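Local atomic coordinates of glycogen synthase (PDB entry 6GNF), a protein that belongs to the bacterial glycogen and starch synthases, two-domain glycosyltransferases of the GT-B fold, and is modelled here with bound ADP and a glycan. Residues T231-P236 against G286-A291; D215-P220 against L255-A260; A52-K57 against K531-F536. All coordinates share one frame; numbering follows the deposited sequence.

Interaction 1: T231-P236 against G286-A291; sequences TQFAPP and GVELDA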
loop_
_atom_site.group_PDB
_atom_site.type_symbol
_atom_site.label_atom_id
_atom_site.label_comp_id
_atom_site.label_asym_id
_atom_site.label_seq_id
_atom_site.Cartn_x
_atom_site.Cartn_y
_atom_site.Cartn_z
ATOM N N THR A 231 -8.402 -24.168 -1.279
ATOM C CA THR A 231 -9.003 -23.216 -2.207
ATOM C C THR A 231 -8.907 -23.694 -3.645
ATOM O O THR A 231 -8.176 -24.645 -3.935
ATOM C CB THR A 231 -8.317 -21.841 -2.109
ATOM O OG1 THR A 231 -8.936 -20.903 -2.995
ATOM C CG2 THR A 231 -6.831 -21.940 -2.460
ATOM N N GLN A 232 -9.611 -22.993 -4.532
ATOM C CA GLN A 232 -9.549 -23.238 -5.973
ATOM C C GLN A 232 -8.638 -22.236 -6.693
ATOM O O GLN A 232 -8.399 -22.375 -7.886
ATOM C CB GLN A 232 -10.950 -23.170 -6.568
ATOM C CG GLN A 232 -11.901 -24.206 -6.007
ATOM C CD GLN A 232 -13.265 -24.141 -6.670
ATOM O OE1 GLN A 232 -13.806 -23.054 -6.890
ATOM N NE2 GLN A 232 -13.814 -25.301 -7.022
ATOM N N PHE A 233 -8.092 -21.268 -5.959
ATOM C CA PHE A 233 -7.378 -20.139 -6.554
ATOM C C PHE A 233 -5.927 -20.013 -6.039
ATOM O O PHE A 233 -5.679 -19.350 -5.027
ATOM C CB PHE A 233 -8.162 -18.844 -6.290
ATOM C CG PHE A 233 -9.638 -18.937 -6.615
ATOM C CD1 PHE A 233 -10.074 -19.054 -7.935
ATOM C CD2 PHE A 233 -10.595 -18.903 -5.602
ATOM C CE1 PHE A 233 -11.428 -19.148 -8.229
ATOM C CE2 PHE A 233 -11.950 -18.988 -5.896
ATOM C CZ PHE A 233 -12.369 -19.106 -7.214
ATOM N N ALA A 234 -4.982 -20.648 -6.736
ATOM C CA ALA A 234 -3.553 -20.521 -6.405
ATOM C C ALA A 234 -2.919 -19.398 -7.224
ATOM O O ALA A 234 -3.425 -19.051 -8.294
ATOM C CB ALA A 234 -2.825 -21.832 -6.667
ATOM N N PRO A 235 -1.806 -18.823 -6.733
ATOM C CA PRO A 235 -1.067 -17.900 -7.591
ATOM C C PRO A 235 -0.393 -18.658 -8.732
ATOM O O PRO A 235 -0.384 -19.898 -8.723
ATOM C CB PRO A 235 -0.010 -17.292 -6.650
ATOM C CG PRO A 235 -0.472 -17.602 -5.269
ATOM C CD PRO A 235 -1.221 -18.899 -5.383
ATOM N N PRO A 236 0.170 -17.924 -9.711
ATOM C CA PRO A 236 0.902 -18.585 -10.798
ATOM C C PRO A 236 2.034 -19.458 -10.251
ATOM O O PRO A 236 2.596 -19.143 -9.194
ATOM C CB PRO A 236 1.470 -17.417 -11.615
ATOM C CG PRO A 236 0.652 -16.230 -11.244
ATOM C CD PRO A 236 0.171 -16.455 -9.844
ATOM N N GLY A 286 -13.122 -10.724 2.256
ATOM C CA GLY A 286 -11.928 -11.221 2.929
ATOM C C GLY A 286 -11.118 -12.204 2.105
ATOM O O GLY A 286 -10.228 -12.866 2.636
ATOM N N VAL A 287 -11.457 -12.344 0.822
ATOM C CA VAL A 287 -10.737 -13.249 -0.083
ATOM C C VAL A 287 -10.434 -14.581 0.627
ATOM O O VAL A 287 -9.280 -15.029 0.729
ATOM C CB VAL A 287 -9.464 -12.572 -0.652
ATOM C CG1 VAL A 287 -8.801 -13.439 -1.716
ATOM C CG2 VAL A 287 -9.830 -11.223 -1.258
ATOM N N GLU A 288 -11.511 -15.181 1.132
ATOM C CA GLU A 288 -11.515 -16.493 1.794
ATOM C C GLU A 288 -10.934 -16.529 3.207
ATOM O O GLU A 288 -10.968 -17.578 3.831
ATOM C CB GLU A 288 -10.864 -17.570 0.919
ATOM C CG GLU A 288 -11.579 -17.792 -0.402
ATOM C CD GLU A 288 -10.672 -18.413 -1.446
ATOM O OE1 GLU A 288 -10.823 -19.614 -1.715
ATOM O OE2 GLU A 288 -9.790 -17.703 -1.989
ATOM N N LEU A 289 -10.438 -15.406 3.724
ATOM C CA LEU A 289 -9.944 -15.359 5.105
ATOM C C LEU A 289 -10.929 -14.660 6.050
ATOM O O LEU A 289 -10.583 -14.342 7.187
ATOM C CB LEU A 289 -8.549 -14.712 5.181
ATOM C CG LEU A 289 -7.403 -15.577 4.636
ATOM C CD1 LEU A 289 -7.698 -16.190 3.286
ATOM C CD2 LEU A 289 -6.089 -14.801 4.589
ATOM N N ASP A 290 -12.178 -14.507 5.611
ATOM C CA ASP A 290 -13.197 -13.817 6.409
ATOM C C ASP A 290 -13.469 -14.495 7.751
ATOM O O ASP A 290 -13.631 -13.813 8.764
ATOM C CB ASP A 290 -14.506 -13.641 5.623
ATOM C CG ASP A 290 -15.093 -14.951 5.139
ATOM O OD1 ASP A 290 -14.342 -15.790 4.605
ATOM O OD2 ASP A 290 -16.314 -15.144 5.294
ATOM N N ALA A 291 -13.526 -15.825 7.759
ATOM C CA ALA A 291 -13.810 -16.561 8.988
ATOM C C ALA A 291 -12.621 -16.490 9.946
ATOM O O ALA A 291 -12.793 -16.314 11.152
ATOM C CB ALA A 291 -14.185 -18.007 8.684
HETATM O O HOH W 1 -11.963 -21.354 -3.569
#

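Interaction 2: D215-P220 against L255-A260; sequences DALNLP and LNWLKA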
loop_
_atom_site.group_PDB
_atom_site.type_symbol
_atom_site.label_atom_id
_atom_site.label_comp_id
_atom_site.label_asym_id
_atom_site.label_seq_id
_atom_site.Cartn_x
_atom_site.Cartn_y
_atom_site.Cartn_z
ATOM N N ASP A 215 8.934 -27.359 4.135
ATOM C CA ASP A 215 10.225 -27.654 4.751
ATOM C C ASP A 215 11.140 -26.432 4.741
ATOM O O ASP A 215 12.027 -26.318 5.574
ATOM C CB ASP A 215 10.913 -28.831 4.048
ATOM C CG ASP A 215 10.209 -30.154 4.282
ATOM O OD1 ASP A 215 9.490 -30.276 5.293
ATOM O OD2 ASP A 215 10.388 -31.087 3.464
ATOM N N ALA A 216 10.951 -25.550 3.765
ATOM C CA ALA A 216 11.758 -24.351 3.655
ATOM C C ALA A 216 11.515 -23.340 4.772
ATOM O O ALA A 216 12.321 -22.425 4.946
ATOM C CB ALA A 216 11.532 -23.690 2.303
ATOM N N LEU A 217 10.418 -23.479 5.507
ATOM C CA LEU A 217 10.108 -22.557 6.608
ATOM C C LEU A 217 10.884 -22.837 7.897
ATOM O O LEU A 217 10.976 -21.971 8.751
ATOM C CB LEU A 217 8.602 -22.586 6.898
ATOM C CG LEU A 217 7.706 -22.251 5.700
ATOM C CD1 LEU A 217 6.245 -22.266 6.110
ATOM C CD2 LEU A 217 8.082 -20.902 5.111
ATOM N N ASN A 218 11.450 -24.035 8.025
ATOM C CA ASN A 218 12.106 -24.476 9.265
ATOM C C ASN A 218 11.248 -24.284 10.501
ATOM O O ASN A 218 11.710 -23.716 11.502
ATOM C CB ASN A 218 13.446 -23.769 9.470
ATOM C CG ASN A 218 14.431 -24.077 8.372
ATOM O OD1 ASN A 218 14.989 -25.174 8.301
ATOM N ND2 ASN A 218 14.681 -23.094 7.525
ATOM N N LEU A 219 10.009 -24.756 10.410
ATOM C CA LEU A 219 9.102 -24.751 11.532
ATOM C C LEU A 219 8.621 -26.168 11.773
ATOM O O LEU A 219 8.400 -26.926 10.824
ATOM C CB LEU A 219 7.911 -23.857 11.237
ATOM C CG LEU A 219 8.168 -22.359 11.242
ATOM C CD1 LEU A 219 6.983 -21.633 10.637
ATOM C CD2 LEU A 219 8.434 -21.854 12.653
ATOM N N PRO A 220 8.404 -26.519 13.046
ATOM C CA PRO A 220 7.884 -27.840 13.343
ATOM C C PRO A 220 6.418 -28.000 12.939
ATOM O O PRO A 220 5.768 -27.027 12.556
ATOM C CB PRO A 220 8.069 -27.957 14.854
ATOM C CG PRO A 220 8.055 -26.558 15.351
ATOM C CD PRO A 220 8.576 -25.691 14.252
ATOM N N LEU A 255 -0.347 -23.901 1.503
ATOM C CA LEU A 255 -0.036 -23.062 2.655
ATOM C C LEU A 255 -0.553 -21.645 2.450
ATOM O O LEU A 255 -0.697 -21.189 1.323
ATOM C CB LEU A 255 1.472 -22.995 2.879
ATOM C CG LEU A 255 2.222 -24.326 2.876
ATOM C CD1 LEU A 255 3.701 -24.082 3.108
ATOM C CD2 LEU A 255 1.673 -25.288 3.921
ATOM N N ASN A 256 -0.791 -20.949 3.558
ATOM C CA ASN A 256 -1.256 -19.570 3.559
ATOM C C ASN A 256 -0.635 -18.862 4.753
ATOM O O ASN A 256 -1.087 -19.029 5.884
ATOM C CB ASN A 256 -2.785 -19.529 3.645
ATOM C CG ASN A 256 -3.354 -18.132 3.466
ATOM O OD1 ASN A 256 -2.901 -17.171 4.087
ATOM N ND2 ASN A 256 -4.361 -18.012 2.618
ATOM N N TRP A 257 0.390 -18.049 4.492
ATOM C CA TRP A 257 1.160 -17.398 5.545
ATOM C C TRP A 257 0.320 -16.418 6.349
ATOM O O TRP A 257 0.423 -16.358 7.574
ATOM C CB TRP A 257 2.336 -16.625 4.951
ATOM C CG TRP A 257 3.485 -17.434 4.453
ATOM C CD1 TRP A 257 3.515 -18.768 4.196
ATOM C CD2 TRP A 257 4.781 -16.930 4.126
ATOM N NE1 TRP A 257 4.767 -19.134 3.742
ATOM C CE2 TRP A 257 5.555 -18.015 3.683
ATOM C CE3 TRP A 257 5.360 -15.659 4.162
ATOM C CZ2 TRP A 257 6.882 -17.871 3.289
ATOM C CZ3 TRP A 257 6.684 -15.517 3.761
ATOM C CH2 TRP A 257 7.429 -16.619 3.338
ATOM N N LEU A 258 -0.503 -15.634 5.661
ATOM C CA LEU A 258 -1.273 -14.589 6.320
ATOM C C LEU A 258 -2.265 -15.188 7.302
ATOM O O LEU A 258 -2.518 -14.611 8.351
ATOM C CB LEU A 258 -2.028 -13.740 5.301
ATOM C CG LEU A 258 -2.759 -12.524 5.871
ATOM C CD1 LEU A 258 -1.786 -11.589 6.559
ATOM C CD2 LEU A 258 -3.481 -11.797 4.754
ATOM N N LYS A 259 -2.864 -16.310 6.918
ATOM C CA LYS A 259 -3.740 -17.065 7.812
ATOM C C LYS A 259 -3.005 -17.427 9.097
ATOM O O LYS A 259 -3.502 -17.156 10.181
ATOM C CB LYS A 259 -4.238 -18.330 7.127
ATOM C CG LYS A 259 -5.054 -19.256 8.020
ATOM C CD LYS A 259 -5.766 -20.314 7.193
ATOM C CE LYS A 259 -6.394 -21.400 8.055
ATOM N NZ LYS A 259 -5.378 -22.273 8.704
ATOM N N ALA A 260 -1.821 -18.023 8.959
ATOM C CA ALA A 260 -1.007 -18.389 10.115
ATOM C C ALA A 260 -0.657 -17.170 10.960
ATOM O O ALA A 260 -0.637 -17.242 12.186
ATOM C CB ALA A 260 0.263 -19.107 9.673
#

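Interaction 3: A52-K57 against K531-F536; sequences AKIGHK and KYVDIF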
loop_
_atom_site.group_PDB
_atom_site.type_symbol
_atom_site.label_atom_id
_atom_site.label_comp_id
_atom_site.label_asym_id
_atom_site.label_seq_id
_atom_site.Cartn_x
_atom_site.Cartn_y
_atom_site.Cartn_z
ATOM N N ALA A 52 7.378 8.376 16.784
ATOM C CA ALA A 52 8.615 8.904 17.370
ATOM C C ALA A 52 8.422 10.321 17.871
ATOM O O ALA A 52 8.937 10.679 18.922
ATOM C CB ALA A 52 9.744 8.859 16.352
ATOM N N LYS A 53 7.679 11.113 17.104
ATOM C CA LYS A 53 7.354 12.496 17.454
ATOM C C LYS A 53 6.620 12.573 18.795
ATOM O O LYS A 53 6.979 13.350 19.650
ATOM C CB LYS A 53 6.513 13.114 16.333
ATOM C CG LYS A 53 6.703 14.610 16.130
ATOM C CD LYS A 53 6.403 15.018 14.689
ATOM C CE LYS A 53 4.909 15.153 14.428
ATOM N NZ LYS A 53 4.368 16.475 14.875
ATOM N N ILE A 54 5.661 11.678 19.008
ATOM C CA ILE A 54 4.937 11.574 20.279
ATOM C C ILE A 54 5.857 11.179 21.440
ATOM O O ILE A 54 5.531 11.461 22.585
ATOM C CB ILE A 54 3.809 10.515 20.199
ATOM C CG1 ILE A 54 2.732 10.921 19.204
ATOM C CG2 ILE A 54 3.151 10.303 21.561
ATOM C CD1 ILE A 54 1.883 9.745 18.766
ATOM N N GLY A 55 6.987 10.535 21.148
ATOM C CA GLY A 55 7.966 10.193 22.183
ATOM C C GLY A 55 8.279 8.719 22.345
ATOM O O GLY A 55 9.018 8.347 23.245
ATOM N N HIS A 56 7.745 7.865 21.479
ATOM C CA HIS A 56 8.007 6.431 21.595
ATOM C C HIS A 56 9.293 6.055 20.869
ATOM O O HIS A 56 9.774 6.805 20.013
ATOM C CB HIS A 56 6.817 5.623 21.080
ATOM C CG HIS A 56 5.526 6.005 21.730
ATOM N ND1 HIS A 56 5.275 5.783 23.064
ATOM C CD2 HIS A 56 4.432 6.634 21.242
ATOM C CE1 HIS A 56 4.077 6.248 23.372
ATOM N NE2 HIS A 56 3.544 6.771 22.283
ATOM N N LYS A 57 9.848 4.902 21.231
ATOM C CA LYS A 57 11.064 4.400 20.616
ATOM C C LYS A 57 10.674 3.486 19.474
ATOM O O LYS A 57 10.101 2.419 19.693
ATOM C CB LYS A 57 11.906 3.646 21.636
ATOM C CG LYS A 57 13.278 3.270 21.107
ATOM C CD LYS A 57 14.043 2.401 22.090
ATOM C CE LYS A 57 14.441 3.176 23.333
ATOM N NZ LYS A 57 15.398 2.387 24.162
ATOM N N LYS A 531 -4.516 6.412 17.944
ATOM C CA LYS A 531 -5.307 5.192 18.050
ATOM C C LYS A 531 -4.425 3.960 18.110
ATOM O O LYS A 531 -4.727 3.035 18.848
ATOM C CB LYS A 531 -6.255 5.044 16.875
ATOM C CG LYS A 531 -7.399 6.028 16.851
ATOM C CD LYS A 531 -8.280 5.704 15.655
ATOM C CE LYS A 531 -9.147 6.870 15.248
ATOM N NZ LYS A 531 -10.159 7.142 16.299
ATOM N N TYR A 532 -3.361 3.930 17.306
ATOM C CA TYR A 532 -2.377 2.846 17.393
ATOM C C TYR A 532 -1.775 2.772 18.803
ATOM O O TYR A 532 -1.684 1.696 19.404
ATOM C CB TYR A 532 -1.260 3.022 16.351
ATOM C CG TYR A 532 -1.613 2.547 14.959
ATOM C CD1 TYR A 532 -1.425 1.221 14.588
ATOM C CD2 TYR A 532 -2.113 3.426 14.003
ATOM C CE1 TYR A 532 -1.744 0.785 13.311
ATOM C CE2 TYR A 532 -2.429 3.002 12.727
ATOM C CZ TYR A 532 -2.247 1.688 12.380
ATOM O OH TYR A 532 -2.579 1.313 11.087
ATOM N N VAL A 533 -1.414 3.923 19.357
ATOM C CA VAL A 533 -0.826 3.977 20.694
ATOM C C VAL A 533 -1.780 3.370 21.717
ATOM O O VAL A 533 -1.353 2.624 22.588
ATOM C CB VAL A 533 -0.456 5.421 21.110
ATOM C CG1 VAL A 533 -0.111 5.503 22.588
ATOM C CG2 VAL A 533 0.715 5.922 20.286
ATOM N N ASP A 534 -3.069 3.697 21.624
ATOM C CA ASP A 534 -4.069 3.115 22.537
ATOM C C ASP A 534 -4.123 1.601 22.460
ATOM O O ASP A 534 -4.134 0.926 23.486
ATOM C CB ASP A 534 -5.461 3.672 22.260
ATOM C CG ASP A 534 -5.634 5.081 22.799
ATOM O OD1 ASP A 534 -4.662 5.610 23.388
ATOM O OD2 ASP A 534 -6.735 5.662 22.644
ATOM N N ILE A 535 -4.174 1.079 21.242
ATOM C CA ILE A 535 -4.155 -0.362 21.032
ATOM C C ILE A 535 -2.869 -0.977 21.572
ATOM O O ILE A 535 -2.932 -1.977 22.286
ATOM C CB ILE A 535 -4.394 -0.705 19.549
ATOM C CG1 ILE A 535 -5.890 -0.576 19.253
ATOM C CG2 ILE A 535 -3.935 -2.119 19.221
ATOM C CD1 ILE A 535 -6.216 -0.341 17.803
ATOM N N PHE A 536 -1.728 -0.347 21.286
ATOM C CA PHE A 536 -0.439 -0.842 21.773
ATOM C C PHE A 536 -0.382 -0.860 23.296
ATOM O O PHE A 536 0.095 -1.827 23.883
ATOM C CB PHE A 536 0.735 -0.011 21.229
ATOM C CG PHE A 536 0.934 -0.096 19.734
ATOM C CD1 PHE A 536 0.490 -1.185 18.993
ATOM C CD2 PHE A 536 1.605 0.920 19.070
ATOM C CE1 PHE A 536 0.693 -1.237 17.622
ATOM C CE2 PHE A 536 1.814 0.868 17.698
ATOM C CZ PHE A 536 1.360 -0.215 16.972
#

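Interaction 1: T231-P236 against G286-A291
Thr231 and Glu288 meet through a short hydrogen bond. The hydroxyl OG1 of Thr231 gives its proton to OE1 of Glu288 at 2.6 Å. The carboxylate receives it on the syn lone pair of OE1, the side of its other oxygen. OG1 lies anti to the backbone N of Thr231 (chi1 -178°), which carries the hydroxyl out toward the acid. The two side chains cross at about a right angle, and CB of Thr231 also lies 3.4 Å from OE1 of Glu288.

Beside this bond, OE2 of Glu288 lies at the edge of the Phe233 ring, near its plane, 3.9 Å from CD2 of Phe233. The ring and carboxylate planes are 71° apart. A water adds a second link: it accepts from N of Gln232 at 3.0 Å and donates to OE1 of Glu288 at 2.8 Å. OE1 therefore takes two hydrogen bonds.

The threonine hydroxyl also works within its own segment. OG1 of Thr231 accepts from N of Phe233 at 3.1 Å, which makes an ST turn. The turn sits at the corner where the chain leaves strand 228-231 of one antiparallel sheet and enters strand 233-234 of another. Across from it, Glu288 belongs to a type I' beta turn from Gly286 to Leu289, closed by Leu289 N to Gly286 O at 2.8 Å. Leu289 is the N-cap of helix 290-296.

Further out, Arg208 forms a salt bridge with OE2 of Glu288 and a hydrogen bond with the carbonyl of Phe233. It thus grips both segments. CB of Gln232 covers one face of the Phe233 ring.

Interaction 2: D215-P220 against L255-A260
The backbones of Leu217 and Trp257 stay well apart, with their CA atoms 10.4 Å from each other, so long side chains bridge the gap. Leu217 supplies both of its methyl branches. CD2 of Leu217 packs against the indole of Trp257 and comes closest to CZ2, at 3.7 Å. CD2 of Leu217 is also 4.0 Å from NE1 of Trp257, so it sits by the CE2 corner of the indole, between CZ2 and NE1. The approach is oblique to the ring plane. CD1 of Leu217 lies between the two partners, 4.2 Å from NE1 of Trp257 and 4.3 Å from CD1 of Leu255. Of the fork of Leu217, CD2 thus meets the indole alone and CD1 meets both residues.

In Trp257, CG is anti to the carbonyl carbon (chi1 -74°), and the indole swings toward Leu217 although its CB does not point there. The ring of Phe209 also meets the indole, with the planes about 55° apart. Leu217 also touches Val133, Leu176 and Leu227.

The helix that carries Trp257 is capped by Asn256. OD1 of Asn256 accepts from N of Lys259 at 3.0 Å, with the donor 40° out of the carbonyl plane.

All three touching side chains are buried. They are part of the hydrophobic interior of the N-terminal domain, where the loop 215-220 covers a strand-to-helix junction: strand 251-256 ends in an N-capped helix, 257-264.

Interaction 3: A52-K57 against K531-F536
His56 and Val533 join the end of helix 39-54 to the C-terminal helix 526-540. In the GT-B fold the last helix characteristically crosses back to pack on the N-terminal domain, and this contact fits that pattern. Helix 39-54 ends in a Schellman motif at Gly55, whose positive phi (121°) turns the chain out of the helix. One of its bonds runs from N of Gly55 to O of Ala52, at 3.0 Å. His56 follows directly and leads into strand 57-63.

The CB of His56 points toward the helix 526-540. Its CG is anti to the carbonyl carbon (chi1 -54°), which sets the ring beside the backbone N with NE2 toward Val533. From CG the ring presents two different sides. On one, ND1 is hydrogen-bonded to the backbone N of Leu22, just before strand 23-27, and this bond helps to fix the rotation of the ring. On the other, CD2 of His56 lies 3.9 Å from CG2 of Val533. At the tip, NE2 of His56 comes nearer still, 3.6 Å from CG2 of Val533. CG1 of Val533 lies 3.9 Å from NE2 of His56, so both methyls face this nitrogen from the same side. The methyl CG2 reaches the ring obliquely.

Val533 is buried and also touches Leu51 of helix 39-54. Tyr532 also reaches helix 39-54, at Leu47, and Leu269 of strand 267-270. Phe536 rests on Leu22 and Ile24. Ile54 adds a looser contact from the last turn of its helix. The terminal methyl CD1 of Ile54 stands 4.3 Å from CG2 of Val533, the same methyl that meets His56.

From the N terminus, the chain first passes 52-57, whose partner 531-536 lies near the C terminus. Interaction 3 therefore closes a very long loop, and interactions 1 and 2 both fall within it. The chain next reaches 215-220, then 231-236, then 255-260, which closes interaction 2, and finally 286-291, which closes interaction 1. These two loops cross. They also touch: Leu289 CD1 packs on Asn256 ND2 at 3.9 Å. Together they tie the loop 215-220, strand 251-256 with helix 257-264, the strand corner at 231-233 and the start of helix 290-296, all in the N-terminal domain. Interaction 3 stands apart and fastens the last helix to that domain.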